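Local coordinates for protein glycogen synthase (Cyanobacterium sp. CLg1, PDB 6GNF) that belongs to the starch and glycogen synthase family of two-domain glycosyltransferases of the GT-B type, and binds ADP and a glycan, at residues F317-Y322 and K331-V336; Y442-G447 and L516-N521; D266-V271 and R294-T299. One frame throughout, in Å; residues are numbered along the deposited sequence.

Overall arrangement
None of the three contacts is deep core throughout; each mixes buried and partly open residues. Contact 1 lies farthest out, about 28 Å from the centre of the chain, with two of its residues exposed, and it is held by packing without a hydrogen bond between its two segments. Contact 2, about 15 Å away between centres, joins two helix ends rich in sulfur and touches contact 1, where the Y322 hydroxyl probably bonds to Y446 O; helix 327-341, one side of contact 1, also touches it. Contact 3 stands in the nine-stranded sheet, across the chain's centre from contact 1, shares no element with either, and relies on backbone hydrogen bonds and water.

Contact 1 (F317-Y322 and K331-V336); sequences FILANY and KKLCKV
The ring of Y322 is met by K331 over one face and by C334 at its edge. K331 CB stands 4.2 Å from the ring centroid and 15° off the normal, a CH-pi contact displaced from the middle toward the rim. From there the lysine chain runs on past the phenol oxygen, its CE coming within 3.6 Å of Y322 OH. C334 SG lies near the ring plane, 4.3 Å from Y322 CE2. The ring reaches this place because Y322 CG sits between the backbone N and the carbonyl carbon (chi1 61°), the crowded position. Both polar ends look beyond the contact: Y322 OH bonds to Y446 O, and K331 NZ to A422 O and T448 OG1, which probably helps keep the aliphatic part of the lysine along the tyrosine.

In the fold, this is a connecting loop doubling back on the helix it leads into. Residues 317-322 belong to the passage between strand 298-300 and helix 327-341, and I318 and L319 also touch helix 414-423 of the Rossmann-like domain built on the six-stranded sheet.

C334 SG is also turned into the bend of the loop, 4.1 Å from I318 CB and 3.3 Å from A320 O, a close approach between sulfur and carbonyl. L333, with CG anti to its backbone N (chi1 -171°), presents CD2 to L319 CB at 3.4 Å, tighter than usual for two carbons; the two leucines cross at about a right angle. The same CD2 also meets A320 CB at 3.9 Å, so one methyl branch serves two loop residues.

Contact 2 (Y442-G447 and L516-N521); sequences YAMMYG and LDCMAN
M444 and C518 touch where two helices come to their ends, their CA atoms 4.7 Å apart. M444 CG meets C518 SG at 3.7 Å, while C518 CB rests near the M444 carbonyl. Farther out, the methionine is bent at its last torsion (chi3 -74°), and it crosses the side chain of N521 obliquely. N521 swings CG anti to its own backbone N (chi1 -171°), which brings its amide to the end of the methionine; ND2 then gives a weak hydrogen bond to M444 SD, 3.5 Å long with an N-H...S angle of 143°.

M519, next along the helix, lies against the end of helix 439-445. Its CG approaches G447 N at 3.4 Å, with G447 CA close by, and its CE curls toward M445 O, 3.7 Å away. G447 closes the helix in a Schellman motif, its positive phi turning the chain aside. Helix 439-445 precedes strand 449-452 of the six-stranded parallel sheet in the Rossmann-like domain, and helix 509-520 packs beside its C-terminal end. I327 of helix 327-341 also touches M519, and Y442 contacts the bound ADP.

The oxygens M444 O and C518 O come within 3.1 Å, two acceptors whose C=O bonds do not point at one another. Each takes a backbone N-H within its own segment, from G447 and N521, and M519 CA reaches M444 O at 3.4 Å in a CA-H...O contact. These N-H and C-H groups probably ease the repulsion between the carbonyls, leaving an interface of soft sulfur contacts and weak polar ones rather than strong directional bonds.

Contact 3 (D266-V271 and R294-T299); sequences DQALTV and RDVGLT
T299 pairs with L269 in a parallel bridge, and its carbonyl makes the stronger of the two direct hydrogen bonds: T270 N to T299 O, 2.8 Å, with the donor tilted 18° from the carbonyl plane. L269 CA adds a CA-H...O contact to the same oxygen at 3.1 Å. The other bond, T299 N to A268 O, is long and weak at 3.4 Å.

Two waters fill in where the strands diverge. One accepts from Q267 NE2, donates to A268 O and is hydrogen-bonded to T299 OG1; the other takes A268 N and donates to G297 O at 2.7 Å.

Side chains pack on both faces. L269 CD2 lies beside T299 CB at 3.8 Å, the two side chains pointing the same way. On the opposite face A268 CB makes apolar contacts with L298 CD1 at 3.9 Å and V296 CG1 at 4.0 Å; L298 CG lies anti to its backbone N (chi1 179°), bringing CD1 back toward A268 and T270.

The two strands are joined through helices 273-281 and 290-296, as in a beta-alpha-beta crossover, with 298-300 outermost in the sheet. L298 packs on helix 273-281, L269 on helix 526-540, strand 195-200 flanks 267-270 on its other side, and V271 just beyond touches the bound glycan.

Contact 1 (F317-Y322 and K331-V336)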
loop_
_atom_site.group_PDB
_atom_site.type_symbol
_atom_site.label_atom_id
_atom_site.label_comp_id
_atom_site.label_asym_id
_atom_site.label_seq_id
_atom_site.Cartn_x
_atom_site.Cartn_y
_atom_site.Cartn_z
ATOM N N PHE A 317 -12.713 18.112 -7.026
ATOM C CA PHE A 317 -13.763 17.270 -7.605
ATOM C C PHE A 317 -15.133 17.527 -7.005
ATOM O O PHE A 317 -16.136 17.515 -7.724
ATOM C CB PHE A 317 -13.430 15.798 -7.396
ATOM C CG PHE A 317 -12.148 15.366 -8.040
ATOM C CD1 PHE A 317 -10.944 15.463 -7.352
ATOM C CD2 PHE A 317 -12.146 14.843 -9.326
ATOM C CE1 PHE A 317 -9.759 15.051 -7.939
ATOM C CE2 PHE A 317 -10.967 14.428 -9.917
ATOM C CZ PHE A 317 -9.771 14.534 -9.223
ATOM N N ILE A 318 -15.177 17.743 -5.693
ATOM C CA ILE A 318 -16.452 17.816 -4.968
ATOM C C ILE A 318 -17.230 19.087 -5.288
ATOM O O ILE A 318 -16.659 20.066 -5.756
ATOM C CB ILE A 318 -16.256 17.663 -3.440
ATOM C CG1 ILE A 318 -15.425 18.818 -2.863
ATOM C CG2 ILE A 318 -15.610 16.315 -3.129
ATOM C CD1 ILE A 318 -15.051 18.644 -1.404
ATOM N N LEU A 319 -18.533 19.045 -5.038
ATOM C CA LEU A 319 -19.429 20.140 -5.388
ATOM C C LEU A 319 -19.303 21.368 -4.499
ATOM O O LEU A 319 -19.688 22.466 -4.913
ATOM C CB LEU A 319 -20.890 19.682 -5.363
ATOM C CG LEU A 319 -21.491 19.428 -6.743
ATOM C CD1 LEU A 319 -20.852 18.207 -7.377
ATOM C CD2 LEU A 319 -23.003 19.269 -6.646
ATOM N N ALA A 320 -18.828 21.187 -3.271
ATOM C CA ALA A 320 -18.647 22.317 -2.374
ATOM C C ALA A 320 -17.478 22.091 -1.441
ATOM O O ALA A 320 -17.379 21.061 -0.781
ATOM C CB ALA A 320 -19.914 22.577 -1.581
ATOM N N ASN A 321 -16.561 23.045 -1.444
ATOM C CA ASN A 321 -15.460 23.055 -0.502
ATOM C C ASN A 321 -15.946 23.511 0.873
ATOM O O ASN A 321 -16.955 24.205 0.984
ATOM C CB ASN A 321 -14.352 23.974 -1.011
ATOM C CG ASN A 321 -13.691 23.447 -2.267
ATOM O OD1 ASN A 321 -13.777 24.063 -3.325
ATOM N ND2 ASN A 321 -13.037 22.295 -2.156
ATOM N N TYR A 322 -15.229 23.113 1.913
ATOM C CA TYR A 322 -15.572 23.505 3.270
ATOM C C TYR A 322 -14.375 23.356 4.190
ATOM O O TYR A 322 -13.389 22.732 3.832
ATOM C CB TYR A 322 -16.755 22.677 3.795
ATOM C CG TYR A 322 -16.511 21.180 3.874
ATOM C CD1 TYR A 322 -15.937 20.604 5.002
ATOM C CD2 TYR A 322 -16.868 20.336 2.825
ATOM C CE1 TYR A 322 -15.712 19.238 5.079
ATOM C CE2 TYR A 322 -16.651 18.969 2.893
ATOM C CZ TYR A 322 -16.075 18.424 4.022
ATOM O OH TYR A 322 -15.842 17.071 4.074
ATOM N N LYS A 331 -20.521 20.245 3.697
ATOM C CA LYS A 331 -20.563 18.792 3.779
ATOM C C LYS A 331 -21.965 18.244 3.542
ATOM O O LYS A 331 -22.105 17.157 2.998
ATOM C CB LYS A 331 -20.013 18.288 5.115
ATOM C CG LYS A 331 -19.417 16.894 5.015
ATOM C CD LYS A 331 -18.888 16.398 6.349
ATOM C CE LYS A 331 -18.018 15.164 6.171
ATOM N NZ LYS A 331 -18.776 14.004 5.640
ATOM N N LYS A 332 -22.994 18.979 3.957
ATOM C CA LYS A 332 -24.369 18.586 3.649
ATOM C C LYS A 332 -24.613 18.597 2.149
ATOM O O LYS A 332 -25.294 17.717 1.621
ATOM C CB LYS A 332 -25.394 19.488 4.340
ATOM C CG LYS A 332 -25.921 18.891 5.624
ATOM C CD LYS A 332 -26.874 19.818 6.351
ATOM C CE LYS A 332 -27.217 19.239 7.713
ATOM N NZ LYS A 332 -27.752 20.257 8.652
ATOM N N LEU A 333 -24.086 19.610 1.470
ATOM C CA LEU A 333 -24.247 19.705 0.024
ATOM C C LEU A 333 -23.529 18.535 -0.647
ATOM O O LEU A 333 -24.074 17.901 -1.548
ATOM C CB LEU A 333 -23.751 21.062 -0.490
ATOM C CG LEU A 333 -24.032 21.445 -1.956
ATOM C CD1 LEU A 333 -23.949 22.955 -2.141
ATOM C CD2 LEU A 333 -23.086 20.769 -2.937
ATOM N N CYS A 334 -22.324 18.224 -0.181
ATOM C CA CYS A 334 -21.594 17.048 -0.664
ATOM C C CYS A 334 -22.376 15.751 -0.426
ATOM O O CYS A 334 -22.398 14.880 -1.285
ATOM C CB CYS A 334 -20.218 16.967 -0.010
ATOM S SG CYS A 334 -19.084 18.250 -0.592
ATOM N N LYS A 335 -23.025 15.639 0.730
ATOM C CA LYS A 335 -23.842 14.464 1.046
ATOM C C LYS A 335 -24.985 14.290 0.049
ATOM O O LYS A 335 -25.174 13.208 -0.511
ATOM C CB LYS A 335 -24.407 14.556 2.467
ATOM C CG LYS A 335 -25.111 13.288 2.928
ATOM C CD LYS A 335 -25.433 13.331 4.408
ATOM C CE LYS A 335 -26.166 12.078 4.847
ATOM N NZ LYS A 335 -26.342 12.035 6.326
ATOM N N VAL A 336 -25.778 15.341 -0.126
ATOM C CA VAL A 336 -26.869 15.334 -1.102
ATOM C C VAL A 336 -26.376 15.060 -2.529
ATOM O O VAL A 336 -27.060 14.393 -3.305
ATOM C CB VAL A 336 -27.680 16.650 -1.011
ATOM C CG1 VAL A 336 -28.519 16.908 -2.251
ATOM C CG2 VAL A 336 -28.491 16.688 0.278
#

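Contact 2 (Y442-G447 and L516-N521)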
loop_
_atom_site.group_PDB
_atom_site.type_symbol
_atom_site.label_atom_id
_atom_site.label_comp_id
_atom_site.label_asym_id
_atom_site.label_seq_id
_atom_site.Cartn_x
_atom_site.Cartn_y
_atom_site.Cartn_z
ATOM N N TYR A 442 -7.581 10.117 5.082
ATOM C CA TYR A 442 -8.306 11.024 4.206
ATOM C C TYR A 442 -9.647 11.384 4.825
ATOM O O TYR A 442 -10.012 12.560 4.910
ATOM C CB TYR A 442 -8.539 10.391 2.835
ATOM C CG TYR A 442 -7.306 10.184 1.983
ATOM C CD1 TYR A 442 -6.188 10.994 2.114
ATOM C CD2 TYR A 442 -7.280 9.191 1.012
ATOM C CE1 TYR A 442 -5.071 10.809 1.319
ATOM C CE2 TYR A 442 -6.170 9.005 0.210
ATOM C CZ TYR A 442 -5.067 9.818 0.371
ATOM O OH TYR A 442 -3.961 9.617 -0.420
ATOM N N ALA A 443 -10.388 10.367 5.245
ATOM C CA ALA A 443 -11.721 10.563 5.792
ATOM C C ALA A 443 -11.712 11.570 6.936
ATOM O O ALA A 443 -12.544 12.471 6.984
ATOM C CB ALA A 443 -12.296 9.237 6.261
ATOM N N MET A 444 -10.781 11.411 7.866
ATOM C CA MET A 444 -10.705 12.298 9.017
ATOM C C MET A 444 -10.446 13.749 8.621
ATOM O O MET A 444 -11.003 14.658 9.221
ATOM C CB MET A 444 -9.670 11.799 10.029
ATOM C CG MET A 444 -10.138 10.555 10.773
ATOM S SD MET A 444 -9.059 9.996 12.102
ATOM C CE MET A 444 -7.700 9.296 11.178
ATOM N N MET A 445 -9.614 13.984 7.615
ATOM C CA MET A 445 -9.380 15.353 7.144
ATOM C C MET A 445 -10.645 16.004 6.587
ATOM O O MET A 445 -10.758 17.223 6.593
ATOM C CB MET A 445 -8.293 15.390 6.075
ATOM C CG MET A 445 -6.904 15.112 6.587
ATOM S SD MET A 445 -5.678 15.071 5.248
ATOM C CE MET A 445 -5.658 16.796 4.751
ATOM N N TYR A 446 -11.582 15.182 6.113
ATOM C CA TYR A 446 -12.865 15.662 5.601
ATOM C C TYR A 446 -13.972 15.683 6.672
ATOM O O TYR A 446 -15.112 16.015 6.371
ATOM C CB TYR A 446 -13.311 14.803 4.404
ATOM C CG TYR A 446 -12.564 15.105 3.113
ATOM C CD1 TYR A 446 -11.231 14.770 2.971
ATOM C CD2 TYR A 446 -13.200 15.717 2.040
ATOM C CE1 TYR A 446 -10.537 15.036 1.803
ATOM C CE2 TYR A 446 -12.517 15.990 0.863
ATOM C CZ TYR A 446 -11.184 15.643 0.748
ATOM O OH TYR A 446 -10.473 15.909 -0.414
ATOM N N GLY A 447 -13.646 15.310 7.905
ATOM C CA GLY A 447 -14.637 15.252 8.980
ATOM C C GLY A 447 -15.539 14.036 8.878
ATOM O O GLY A 447 -16.620 13.993 9.454
ATOM N N LEU A 516 -15.258 17.494 14.150
ATOM C CA LEU A 516 -14.315 18.588 14.350
ATOM C C LEU A 516 -12.986 18.059 14.858
ATOM O O LEU A 516 -11.933 18.508 14.401
ATOM C CB LEU A 516 -14.889 19.642 15.310
ATOM C CG LEU A 516 -15.663 20.819 14.694
ATOM C CD1 LEU A 516 -16.457 20.431 13.451
ATOM C CD2 LEU A 516 -16.582 21.454 15.729
ATOM N N ASP A 517 -13.039 17.081 15.764
ATOM C CA ASP A 517 -11.826 16.450 16.299
ATOM C C ASP A 517 -11.068 15.713 15.198
ATOM O O ASP A 517 -9.837 15.762 15.146
ATOM C CB ASP A 517 -12.159 15.473 17.437
ATOM C CG ASP A 517 -12.608 16.177 18.710
ATOM O OD1 ASP A 517 -12.808 17.406 18.654
ATOM O OD2 ASP A 517 -12.780 15.509 19.756
ATOM N N CYS A 518 -11.811 15.052 14.314
ATOM C CA CYS A 518 -11.228 14.403 13.157
ATOM C C CYS A 518 -10.535 15.417 12.258
ATOM O O CYS A 518 -9.412 15.182 11.830
ATOM C CB CYS A 518 -12.289 13.646 12.351
ATOM S SG CYS A 518 -12.739 12.031 13.032
ATOM N N MET A 519 -11.206 16.525 11.956
ATOM C CA MET A 519 -10.623 17.534 11.066
ATOM C C MET A 519 -9.387 18.202 11.677
ATOM O O MET A 519 -8.490 18.607 10.958
ATOM C CB MET A 519 -11.659 18.585 10.658
ATOM C CG MET A 519 -12.735 18.043 9.732
ATOM S SD MET A 519 -13.799 19.321 9.041
ATOM C CE MET A 519 -12.689 20.072 7.854
ATOM N N ALA A 520 -9.334 18.288 13.003
ATOM C CA ALA A 520 -8.185 18.871 13.703
ATOM C C ALA A 520 -7.020 17.888 13.836
ATOM O O ALA A 520 -5.926 18.283 14.224
ATOM C CB ALA A 520 -8.603 19.362 15.076
ATOM N N ASN A 521 -7.273 16.613 13.539
ATOM C CA ASN A 521 -6.268 15.557 13.645
ATOM C C ASN A 521 -5.201 15.676 12.567
ATOM O O ASN A 521 -5.500 15.570 11.379
ATOM C CB ASN A 521 -6.949 14.190 13.544
ATOM C CG ASN A 521 -6.013 13.042 13.850
ATOM O OD1 ASN A 521 -5.003 13.219 14.522
ATOM N ND2 ASN A 521 -6.359 11.846 13.368
#

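Contact 3 (D266-V271 and R294-T299)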
loop_
_atom_site.group_PDB
_atom_site.type_symbol
_atom_site.label_atom_id
_atom_site.label_comp_id
_atom_site.label_asym_id
_atom_site.label_seq_id
_atom_site.Cartn_x
_atom_site.Cartn_y
_atom_site.Cartn_z
ATOM N N ASP A 266 20.051 -3.732 7.298
ATOM C CA ASP A 266 20.570 -3.153 8.533
ATOM C C ASP A 266 19.447 -2.860 9.516
ATOM O O ASP A 266 19.660 -2.876 10.720
ATOM C CB ASP A 266 21.356 -1.877 8.232
ATOM C CG ASP A 266 22.601 -2.160 7.437
ATOM O OD1 ASP A 266 23.379 -3.015 7.910
ATOM O OD2 ASP A 266 22.776 -1.594 6.344
ATOM N N GLN A 267 18.248 -2.587 9.010
ATOM C CA GLN A 267 17.098 -2.404 9.884
ATOM C C GLN A 267 15.789 -2.630 9.152
ATOM O O GLN A 267 15.645 -2.243 7.986
ATOM C CB GLN A 267 17.098 -1.011 10.509
ATOM C CG GLN A 267 16.037 -0.853 11.585
ATOM C CD GLN A 267 16.352 0.229 12.588
ATOM O OE1 GLN A 267 17.415 0.858 12.541
ATOM N NE2 GLN A 267 15.440 0.429 13.521
ATOM N N ALA A 268 14.848 -3.259 9.846
ATOM C CA ALA A 268 13.547 -3.573 9.284
ATOM C C ALA A 268 12.496 -2.683 9.929
ATOM O O ALA A 268 12.452 -2.557 11.144
ATOM C CB ALA A 268 13.224 -5.035 9.521
ATOM N N LEU A 269 11.709 -2.006 9.096
ATOM C CA LEU A 269 10.639 -1.124 9.552
ATOM C C LEU A 269 9.328 -1.511 8.900
ATOM O O LEU A 269 9.295 -2.182 7.860
ATOM C CB LEU A 269 10.939 0.328 9.171
ATOM C CG LEU A 269 12.214 0.978 9.703
ATOM C CD1 LEU A 269 12.386 2.368 9.123
ATOM C CD2 LEU A 269 12.181 1.044 11.218
ATOM N N THR A 270 8.232 -1.055 9.494
ATOM C CA THR A 270 6.925 -1.200 8.859
ATOM C C THR A 270 6.024 0.014 9.137
ATOM O O THR A 270 6.468 0.991 9.751
ATOM C CB THR A 270 6.259 -2.538 9.235
ATOM O OG1 THR A 270 5.127 -2.761 8.381
ATOM C CG2 THR A 270 5.840 -2.558 10.694
ATOM N N VAL A 271 4.772 -0.053 8.687
ATOM C CA VAL A 271 3.973 1.151 8.504
ATOM C C VAL A 271 2.945 1.435 9.616
ATOM O O VAL A 271 2.093 2.312 9.467
ATOM C CB VAL A 271 3.323 1.159 7.108
ATOM C CG1 VAL A 271 4.401 1.294 6.041
ATOM C CG2 VAL A 271 2.500 -0.099 6.863
ATOM N N ARG A 294 10.958 -11.182 14.603
ATOM C CA ARG A 294 11.440 -11.128 15.987
ATOM C C ARG A 294 12.956 -11.154 16.078
ATOM O O ARG A 294 13.548 -10.414 16.847
ATOM C CB ARG A 294 10.933 -12.315 16.798
ATOM C CG ARG A 294 9.543 -12.143 17.345
ATOM C CD ARG A 294 9.277 -13.149 18.446
ATOM N NE ARG A 294 9.410 -14.543 18.012
ATOM C CZ ARG A 294 8.463 -15.255 17.392
ATOM N NH1 ARG A 294 7.278 -14.721 17.089
ATOM N NH2 ARG A 294 8.706 -16.518 17.058
ATOM N N ASP A 295 13.560 -12.097 15.370
ATOM C CA ASP A 295 15.002 -12.255 15.360
ATOM C C ASP A 295 15.693 -10.961 14.930
ATOM O O ASP A 295 16.627 -10.507 15.580
ATOM C CB ASP A 295 15.376 -13.399 14.412
ATOM C CG ASP A 295 16.864 -13.666 14.360
ATOM O OD1 ASP A 295 17.543 -13.581 15.404
ATOM O OD2 ASP A 295 17.356 -13.976 13.250
ATOM N N VAL A 296 15.199 -10.357 13.856
ATOM C CA VAL A 296 15.823 -9.176 13.274
ATOM C C VAL A 296 15.398 -7.891 13.992
ATOM O O VAL A 296 16.167 -6.927 14.030
ATOM C CB VAL A 296 15.498 -9.122 11.768
ATOM C CG1 VAL A 296 15.718 -7.736 11.177
ATOM C CG2 VAL A 296 16.337 -10.159 11.038
ATOM N N GLY A 297 14.213 -7.899 14.612
ATOM C CA GLY A 297 13.645 -6.690 15.191
ATOM C C GLY A 297 12.920 -5.893 14.125
ATOM O O GLY A 297 13.440 -5.681 13.031
ATOM N N LEU A 298 11.703 -5.466 14.440
ATOM C CA LEU A 298 10.841 -4.772 13.502
ATOM C C LEU A 298 10.125 -3.640 14.231
ATOM O O LEU A 298 9.424 -3.874 15.199
ATOM C CB LEU A 298 9.817 -5.752 12.911
ATOM C CG LEU A 298 8.797 -5.214 11.905
ATOM C CD1 LEU A 298 9.494 -4.694 10.653
ATOM C CD2 LEU A 298 7.803 -6.299 11.537
ATOM N N THR A 299 10.322 -2.407 13.764
ATOM C CA THR A 299 9.694 -1.214 14.338
ATOM C C THR A 299 8.680 -0.653 13.354
ATOM O O THR A 299 8.919 -0.651 12.145
ATOM C CB THR A 299 10.742 -0.111 14.589
ATOM O OG1 THR A 299 11.749 -0.611 15.458
ATOM C CG2 THR A 299 10.125 1.119 15.221
HETATM O O HOH W 1 13.508 -1.671 13.355
HETATM O O HOH W 2 15.718 -4.411 12.369
#